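Local atomic coordinates of CMP-sialic acid transporter 1 (Zea mays, PDB entry 6I1R), a protein that probably carries CMP-sialic acid, and perhaps related nucleotide sugars, from the cytoplasm into the Golgi, and binds CMP in an outward-facing state. Residues L5-L10 and V263-M268; Y192-Q197 and L253-D258. The protein carries 5 engineered substitutions. All coordinates share one frame; numbering follows the deposited sequence.

Interaction 1: L5-L10 and V263-M268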
loop_
_atom_site.group_PDB
_atom_site.type_symbol
_atom_site.label_atom_id
_atom_site.label_comp_id
_atom_site.label_asym_id
_atom_site.label_seq_id
_atom_site.Cartn_x
_atom_site.Cartn_y
_atom_site.Cartn_z
ATOM N N LEU B 5 -5.352 9.071 -33.822
ATOM C CA LEU B 5 -4.131 8.295 -33.578
ATOM C C LEU B 5 -3.595 8.608 -32.175
ATOM O O LEU B 5 -3.173 7.703 -31.453
ATOM C CB LEU B 5 -3.089 8.623 -34.652
ATOM C CG LEU B 5 -3.405 8.111 -36.058
ATOM C CD1 LEU B 5 -2.532 8.799 -37.098
ATOM C CD2 LEU B 5 -3.234 6.600 -36.140
ATOM N N VAL B 6 -3.619 9.885 -31.798
ATOM C CA VAL B 6 -3.158 10.312 -30.470
ATOM C C VAL B 6 -4.069 9.670 -29.415
ATOM O O VAL B 6 -3.585 9.105 -28.435
ATOM C CB VAL B 6 -3.130 11.849 -30.334
ATOM C CG1 VAL B 6 -2.629 12.288 -28.965
ATOM C CG2 VAL B 6 -2.306 12.512 -31.430
ATOM N N ALA B 7 -5.379 9.747 -29.642
ATOM C CA ALA B 7 -6.384 9.195 -28.723
ATOM C C ALA B 7 -6.197 7.679 -28.572
ATOM O O ALA B 7 -6.315 7.145 -27.467
ATOM C CB ALA B 7 -7.771 9.526 -29.221
ATOM N N ALA B 8 -5.919 6.999 -29.682
ATOM C CA ALA B 8 -5.675 5.556 -29.666
ATOM C C ALA B 8 -4.380 5.258 -28.901
ATOM O O ALA B 8 -4.319 4.305 -28.123
ATOM C CB ALA B 8 -5.613 5.027 -31.078
ATOM N N LEU B 9 -3.356 6.078 -29.131
ATOM C CA LEU B 9 -2.059 5.912 -28.476
ATOM C C LEU B 9 -2.202 6.171 -26.971
ATOM O O LEU B 9 -1.593 5.472 -26.162
ATOM C CB LEU B 9 -1.045 6.869 -29.113
ATOM C CG LEU B 9 0.381 6.795 -28.565
ATOM C CD1 LEU B 9 0.973 5.405 -28.754
ATOM C CD2 LEU B 9 1.265 7.844 -29.223
ATOM N N LEU B 10 -3.002 7.170 -26.604
ATOM C CA LEU B 10 -3.276 7.455 -25.194
ATOM C C LEU B 10 -3.949 6.237 -24.550
ATOM O O LEU B 10 -3.620 5.876 -23.425
ATOM C CB LEU B 10 -4.159 8.704 -25.080
ATOM C CG LEU B 10 -4.570 9.105 -23.663
ATOM C CD1 LEU B 10 -3.353 9.290 -22.769
ATOM C CD2 LEU B 10 -5.408 10.373 -23.683
ATOM N N VAL B 263 -11.784 11.395 -22.333
ATOM C CA VAL B 263 -12.495 10.465 -21.435
ATOM C C VAL B 263 -12.925 9.204 -22.199
ATOM O O VAL B 263 -13.153 8.173 -21.571
ATOM C CB VAL B 263 -13.691 11.125 -20.716
ATOM C CG1 VAL B 263 -13.243 12.244 -19.788
ATOM C CG2 VAL B 263 -14.759 11.621 -21.678
ATOM N N TYR B 264 -13.047 9.263 -23.525
ATOM C CA TYR B 264 -13.273 8.034 -24.297
ATOM C C TYR B 264 -11.982 7.201 -24.310
ATOM O O TYR B 264 -12.041 5.981 -24.185
ATOM C CB TYR B 264 -13.794 8.339 -25.705
ATOM C CG TYR B 264 -15.298 8.301 -25.833
ATOM C CD1 TYR B 264 -15.963 7.115 -26.106
ATOM C CD2 TYR B 264 -16.062 9.444 -25.670
ATOM C CE1 TYR B 264 -17.343 7.069 -26.221
ATOM C CE2 TYR B 264 -17.444 9.416 -25.782
ATOM C CZ TYR B 264 -18.088 8.223 -26.058
ATOM O OH TYR B 264 -19.448 8.194 -26.164
ATOM N N SER B 265 -10.827 7.855 -24.436
ATOM C CA SER B 265 -9.531 7.158 -24.422
ATOM C C SER B 265 -9.303 6.485 -23.063
ATOM O O SER B 265 -8.936 5.310 -23.002
ATOM C CB SER B 265 -8.396 8.097 -24.751
ATOM O OG SER B 265 -8.561 8.669 -26.039
ATOM N N THR B 266 -9.520 7.248 -21.993
ATOM C CA THR B 266 -9.331 6.792 -20.612
ATOM C C THR B 266 -10.252 5.602 -20.316
ATOM O O THR B 266 -9.840 4.626 -19.689
ATOM C CB THR B 266 -9.619 7.920 -19.612
ATOM O OG1 THR B 266 -9.479 9.176 -20.275
ATOM C CG2 THR B 266 -8.708 7.888 -18.405
ATOM N N SER B 267 -11.502 5.712 -20.758
ATOM C CA SER B 267 -12.508 4.679 -20.521
ATOM C C SER B 267 -12.115 3.384 -21.242
ATOM O O SER B 267 -12.149 2.307 -20.648
ATOM C CB SER B 267 -13.876 5.151 -20.946
ATOM O OG SER B 267 -14.301 6.251 -20.153
ATOM N N MET B 268 -11.728 3.504 -22.511
ATOM C CA MET B 268 -11.371 2.339 -23.332
ATOM C C MET B 268 -10.067 1.711 -22.825
ATOM O O MET B 268 -9.831 0.520 -23.039
ATOM C CB MET B 268 -11.203 2.728 -24.805
ATOM C CG MET B 268 -12.481 3.217 -25.464
ATOM S SD MET B 268 -13.858 2.057 -25.309
ATOM C CE MET B 268 -15.240 3.190 -25.431
#
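The flat group where Ala7 meets Ser265 is a backbone carbonyl rather than a ring. Ser265 OG lies 3.1 Å from Ala7 O, and its neighbour on the Ala7 side chain is CB, 3.4 Å from the same OG. The one ring present, that of Tyr264, is turned to other helices: it meets Phe304 edge-to-face, and its OH bonds to Ser299 O. Ser265 points its CB at helix 3-24, while chi1 of -60° sets OG beside its own backbone N. There the hydroxyl also reaches Val261 O, one turn back and its stronger partner, so the single proton cannot be assigned firmly to Ala7. One methyl of Leu10, CD2, packs 3.9 Å from Ser265 CB. Thr11 OG1 lies within bonding reach of both Ala7 O and Ser265 O, adding a second polar link between the helices. The backbones run close, with 5.7 Å between the CA atoms of Ala7 and Ser265. Such an approach rests on small side chains, alanine against serine. Its chemistry implies a close membrane-helix seam joined by hydroxyl-to-carbonyl contacts and one leucine methyl, with no charged group taking part.

Interaction 2: Y192-Q197 and L253-D258; sequences YWQNVQ and LMKYSD
Lys255 NZ is gripped from two sources: Gln194 OE1 accepts a hydrogen bond from it at 2.9 Å, and Asp189 O, in the turn before helix 191-216, accepts another. The first bond arrives obliquely, with the ammonium nitrogen 37° out of the plane of the Gln194 side-chain carbonyl and not on a lone pair. Both side chains are needed to span the gap, since the CA atoms of Gln194 and Lys255 are 9.4 Å apart. Gln194 reaches across with an extended chain beyond CG, whereas Lys255 is bent at chi2 and again at chi4 (-39°), so that its end swings over to the amide; the two side chains cross at about a right angle. The other end of that amide is also used: Gln194 NE2 bonds to Met184 O of helix 160-186. With both ends engaged, the amide's rotation is fixed, and OE1 is presented to the lysine. Because the partner is a neutral amide, the bond is not a salt bridge. Alongside, on the same stretch of helix, Gln197 NE2 reaches back to Trp193 O at 2.7 Å, nearly straight at the hydrogen (171°). Past Lys255, Asp258 is an N-cap, its OD1 receiving Val261 N at the start of helix 259-279. The contact thus ties the beginning of helix 191-216, which farther along carries the CMP-binding residues Gly202, Phe205, Asn206 and Trp209, to the last part of helix 234-256, within the all-helical bundle of the drug/metabolite transporter superfamily.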
loop_
_atom_site.group_PDB
_atom_site.type_symbol
_atom_site.label_atom_id
_atom_site.label_comp_id
_atom_site.label_asym_id
_atom_site.label_seq_id
_atom_site.Cartn_x
_atom_site.Cartn_y
_atom_site.Cartn_z
ATOM N N TYR B 192 4.071 23.872 -26.426
ATOM C CA TYR B 192 5.220 23.616 -25.562
ATOM C C TYR B 192 5.382 24.742 -24.531
ATOM O O TYR B 192 5.888 24.498 -23.438
ATOM C CB TYR B 192 6.486 23.435 -26.403
ATOM C CG TYR B 192 6.376 22.390 -27.486
ATOM C CD1 TYR B 192 5.976 21.096 -27.191
ATOM C CD2 TYR B 192 6.670 22.691 -28.807
ATOM C CE1 TYR B 192 5.870 20.129 -28.177
ATOM C CE2 TYR B 192 6.570 21.735 -29.805
ATOM C CZ TYR B 192 6.168 20.449 -29.490
ATOM O OH TYR B 192 6.065 19.499 -30.466
ATOM N N TRP B 193 4.965 25.961 -24.871
ATOM C CA TRP B 193 5.018 27.084 -23.920
ATOM C C TRP B 193 3.838 26.999 -22.943
ATOM O O TRP B 193 3.966 27.385 -21.778
ATOM C CB TRP B 193 5.059 28.430 -24.659
ATOM C CG TRP B 193 4.786 29.621 -23.790
ATOM C CD1 TRP B 193 3.763 30.514 -23.929
ATOM C CD2 TRP B 193 5.536 30.051 -22.638
ATOM N NE1 TRP B 193 3.828 31.470 -22.954
ATOM C CE2 TRP B 193 4.902 31.213 -22.144
ATOM C CE3 TRP B 193 6.676 29.575 -21.979
ATOM C CZ2 TRP B 193 5.373 31.898 -21.025
ATOM C CZ3 TRP B 193 7.140 30.253 -20.873
ATOM C CH2 TRP B 193 6.496 31.399 -20.404
ATOM N N GLN B 194 2.697 26.502 -23.413
ATOM C CA GLN B 194 1.530 26.319 -22.549
ATOM C C GLN B 194 1.839 25.210 -21.534
ATOM O O GLN B 194 1.583 25.365 -20.335
ATOM C CB GLN B 194 0.288 26.032 -23.396
ATOM C CG GLN B 194 -0.150 27.226 -24.236
ATOM C CD GLN B 194 -1.337 26.935 -25.121
ATOM O OE1 GLN B 194 -1.406 25.904 -25.786
ATOM N NE2 GLN B 194 -2.282 27.862 -25.153
ATOM N N ASN B 195 2.418 24.114 -22.016
ATOM C CA ASN B 195 2.882 23.030 -21.153
ATOM C C ASN B 195 3.861 23.574 -20.105
ATOM O O ASN B 195 3.724 23.275 -18.922
ATOM C CB ASN B 195 3.553 21.910 -21.953
ATOM C CG ASN B 195 2.586 21.104 -22.793
ATOM O OD1 ASN B 195 1.373 21.249 -22.665
ATOM N ND2 ASN B 195 3.115 20.252 -23.656
ATOM N N VAL B 196 4.840 24.368 -20.543
ATOM C CA VAL B 196 5.918 24.825 -19.649
ATOM C C VAL B 196 5.312 25.595 -18.467
ATOM O O VAL B 196 5.742 25.402 -17.333
ATOM C CB VAL B 196 6.976 25.660 -20.399
ATOM C CG1 VAL B 196 7.798 26.532 -19.458
ATOM C CG2 VAL B 196 7.894 24.781 -21.238
ATOM N N GLN B 197 4.321 26.447 -18.726
ATOM C CA GLN B 197 3.682 27.225 -17.658
ATOM C C GLN B 197 2.832 26.297 -16.783
ATOM O O GLN B 197 2.895 26.350 -15.551
ATOM C CB GLN B 197 2.778 28.319 -18.228
ATOM C CG GLN B 197 3.480 29.315 -19.135
ATOM C CD GLN B 197 2.479 30.010 -20.022
ATOM O OE1 GLN B 197 1.822 30.968 -19.617
ATOM N NE2 GLN B 197 2.336 29.511 -21.239
ATOM N N LEU B 253 -4.340 16.871 -26.642
ATOM C CA LEU B 253 -5.790 16.743 -26.860
ATOM C C LEU B 253 -6.530 17.948 -26.264
ATOM O O LEU B 253 -7.568 18.353 -26.790
ATOM C CB LEU B 253 -6.293 15.439 -26.233
ATOM C CG LEU B 253 -5.891 14.148 -26.947
ATOM C CD1 LEU B 253 -6.347 12.933 -26.153
ATOM C CD2 LEU B 253 -6.457 14.097 -28.358
ATOM N N MET B 254 -6.015 18.505 -25.168
ATOM C CA MET B 254 -6.586 19.730 -24.597
ATOM C C MET B 254 -6.471 20.869 -25.619
ATOM O O MET B 254 -7.331 21.747 -25.660
ATOM C CB MET B 254 -5.880 20.144 -23.301
ATOM C CG MET B 254 -6.040 19.163 -22.151
ATOM S SD MET B 254 -7.751 18.962 -21.602
ATOM C CE MET B 254 -8.262 17.573 -22.615
ATOM N N LYS B 255 -5.424 20.843 -26.445
ATOM C CA LYS B 255 -5.200 21.898 -27.433
ATOM C C LYS B 255 -5.956 21.569 -28.728
ATOM O O LYS B 255 -6.861 22.308 -29.122
ATOM C CB LYS B 255 -3.701 22.084 -27.699
ATOM C CG LYS B 255 -3.263 23.530 -27.896
ATOM C CD LYS B 255 -2.160 23.723 -28.916
ATOM C CE LYS B 255 -1.433 25.045 -28.791
ATOM N NZ LYS B 255 -2.349 26.166 -28.469
ATOM N N TYR B 256 -5.599 20.458 -29.370
ATOM C CA TYR B 256 -6.071 20.151 -30.725
ATOM C C TYR B 256 -7.268 19.189 -30.701
ATOM O O TYR B 256 -7.649 18.661 -31.748
ATOM C CB TYR B 256 -4.922 19.567 -31.552
ATOM C CG TYR B 256 -3.730 20.483 -31.663
ATOM C CD1 TYR B 256 -2.732 20.468 -30.703
ATOM C CD2 TYR B 256 -3.610 21.383 -32.709
ATOM C CE1 TYR B 256 -1.634 21.306 -30.791
ATOM C CE2 TYR B 256 -2.520 22.233 -32.810
ATOM C CZ TYR B 256 -1.528 22.196 -31.846
ATOM O OH TYR B 256 -0.450 23.029 -31.929
ATOM N N SER B 257 -7.868 18.953 -29.537
ATOM C CA SER B 257 -9.039 18.082 -29.476
ATOM C C SER B 257 -9.979 18.563 -28.365
ATOM O O SER B 257 -10.184 19.762 -28.230
ATOM C CB SER B 257 -8.625 16.646 -29.301
ATOM O OG SER B 257 -9.719 15.781 -29.560
ATOM N N ASP B 258 -10.560 17.644 -27.594
ATOM C CA ASP B 258 -11.458 18.021 -26.506
ATOM C C ASP B 258 -11.433 16.949 -25.411
ATOM O O ASP B 258 -10.941 15.841 -25.620
ATOM C CB ASP B 258 -12.884 18.243 -27.017
ATOM C CG ASP B 258 -13.426 17.106 -27.863
ATOM O OD1 ASP B 258 -13.313 15.944 -27.425
ATOM O OD2 ASP B 258 -13.962 17.394 -28.953
#

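In the fold
Interaction 1 is the more central and buried contact, its centre about 11 Å from that of the chain against about 15 Å for interaction 2, which is only partly buried. The places differ in chemistry: in the interior, small residues let two backbones approach, and 129 Å² is buried, while nearer the helix ends two long polar side chains bridge widely spaced backbones and bury 79 Å². No helix is common to both, but helix 234-256 of interaction 2 leads directly into helix 259-279 of interaction 1. Their centres lie about 16 Å apart, and the segments touch through apolar packing, with Leu10 CD2 3.7 Å from Leu253 CD1.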